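PDB 3RY7: ribokinase from Staphylococcus aureus, which catalyses the magnesium- and ATP-dependent phosphorylation of D-ribose at O-5, giving D-ribose 5-phosphate, and is activated by monovalent cations. Local coordinates for the interface of chains A and B. Residues are numbered along the deposited sequence; one frame, centred on the assembly and turned at random. Chains: chain A/B, Ribokinase.

The interface of chains A and B. Residues chain A 294, 296-297, 300-301, 304; chain B 53, 255, 281, 284-285.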
# COMPACT_ATOMS: atom_id res chain seq x y z
N SER A 294 -7.10 0.28 -2.46
CA SER A 294 -6.78 -1.00 -1.85
C SER A 294 -8.01 -1.86 -1.55
O SER A 294 -7.90 -2.89 -0.89
CB SER A 294 -5.91 -0.80 -0.62
OG SER A 294 -4.69 -0.18 -0.96
N PRO A 296 -10.03 -4.67 -2.40
CA PRO A 296 -9.60 -5.92 -3.07
C PRO A 296 -10.46 -6.42 -4.23
O PRO A 296 -11.64 -6.08 -4.38
CB PRO A 296 -9.60 -6.95 -1.93
CG PRO A 296 -10.55 -6.40 -0.90
CD PRO A 296 -10.41 -4.90 -0.99
N LEU A 297 -9.85 -7.26 -5.06
CA LEU A 297 -10.56 -7.94 -6.14
C LEU A 297 -10.98 -9.34 -5.70
O LEU A 297 -10.40 -9.92 -4.78
CB LEU A 297 -9.66 -8.04 -7.38
CG LEU A 297 -9.16 -6.75 -8.04
CD1 LEU A 297 -7.92 -7.07 -8.88
CD2 LEU A 297 -10.25 -6.12 -8.88
N GLU A 300 -8.22 -12.00 -5.15
CA GLU A 300 -7.50 -11.88 -3.92
C GLU A 300 -8.24 -12.36 -2.68
O GLU A 300 -7.63 -12.80 -1.76
CB GLU A 300 -6.97 -10.47 -3.81
CG GLU A 300 -6.46 -10.02 -5.19
OE1 GLU A 300 -6.89 -7.66 -4.88
OE2 GLU A 300 -5.02 -8.26 -5.83
N VAL A 301 -9.55 -12.29 -2.67
CA VAL A 301 -10.32 -12.71 -1.49
C VAL A 301 -10.51 -14.24 -1.50
O VAL A 301 -10.63 -14.86 -0.44
CB VAL A 301 -11.71 -12.01 -1.42
CG1 VAL A 301 -12.73 -12.74 -2.30
CG2 VAL A 301 -12.21 -11.91 0.01
N VAL A 304 -7.86 -15.93 0.48
CA VAL A 304 -7.70 -15.75 1.91
C VAL A 304 -7.83 -17.09 2.63
O VAL A 304 -8.02 -17.14 3.83
CB VAL A 304 -8.70 -14.78 2.48
CG1 VAL A 304 -8.50 -14.61 3.97
CG2 VAL A 304 -8.63 -13.48 1.77
N MET B 53 -15.96 -7.38 -6.44
CA MET B 53 -16.40 -8.73 -6.12
C MET B 53 -17.17 -9.34 -7.28
O MET B 53 -17.72 -10.42 -7.16
CB MET B 53 -17.26 -8.73 -4.86
CG MET B 53 -16.49 -8.49 -3.59
SD MET B 53 -14.88 -9.27 -3.77
CE MET B 53 -14.25 -9.13 -2.11
N THR B 255 -16.16 -2.03 2.63
CA THR B 255 -15.71 -3.21 1.90
C THR B 255 -16.44 -4.47 2.41
O THR B 255 -16.76 -5.37 1.63
CB THR B 255 -14.17 -3.40 2.02
OG1 THR B 255 -13.50 -2.25 1.46
CG2 THR B 255 -13.70 -4.68 1.32
N ALA B 281 -12.92 -10.11 2.70
CA ALA B 281 -12.69 -8.95 1.86
C ALA B 281 -12.20 -7.79 2.70
O ALA B 281 -11.19 -7.17 2.38
CB ALA B 281 -13.97 -8.57 1.13
N LEU B 284 -8.31 -7.94 3.97
CA LEU B 284 -7.40 -7.60 2.89
C LEU B 284 -7.09 -6.10 2.80
O LEU B 284 -6.16 -5.66 2.11
CB LEU B 284 -8.01 -8.05 1.57
CG LEU B 284 -7.92 -9.56 1.37
CD1 LEU B 284 -8.40 -9.94 -0.02
CD2 LEU B 284 -6.48 -10.02 1.60
N THR B 285 -7.91 -5.28 3.45
CA THR B 285 -7.73 -3.85 3.36
C THR B 285 -6.76 -3.34 4.37
O THR B 285 -6.22 -2.30 4.20
CB THR B 285 -9.04 -2.95 3.44
OG1 THR B 285 -9.53 -2.87 4.77
CG2 THR B 285 -10.10 -3.35 2.48
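The ring of A:Pro296 meets chain B edge-on, with CB, CG and CD forming the leading rim. At the middle of that rim, CG lies 3.4 Å from the backbone oxygen O of B:Ala281, which sits nearly level with the ring. B:Leu284 and B:Thr285 approach the same rim tilted toward one face, with B:Leu284 CD1 3.7 Å from the ring CB and B:Thr285 CG2 3.8 Å from the ring CD. From the side of the other face comes B:Thr255, meeting the ring tip to tip, its methyl CG2 4.0 Å from CD.

B:Leu284 buries 82 Å², the most of the residues here, packed against A:Pro296, A:Glu300, A:Val301 and A:Val304. Its CD1 reaches the backbone in the middle of helix 298-302, 3.4 Å from the backbone O of A:Glu300. A:Val304, the last residue, runs past B:Leu284 the opposite way, its methyl CG2 4.0 Å from B:Leu284 CD1. A:Val301 stands over the end of B helix 271-283, while B:Met53 crosses it at about a right angle. Bent at chi2 (-35°), B:Met53 brings its terminal methyl CE 3.9 Å from A:Val301 CB.

The patch is apolar in character, hiding 257 Å² without a polar pair within bonding reach. It is part of a two-fold symmetric interface of the deposited assembly, in which the C-terminal segment of each chain packs on the other, plausibly the dimer in solution. A:Ser294 and B:Thr285, positions expected to help bind potassium, flank it, though these contacts alone do not show a coupling between assembly and cation binding. A:Val301 CG2, anti to its own backbone N, comes to 3.5 Å from B:Ala281 CA.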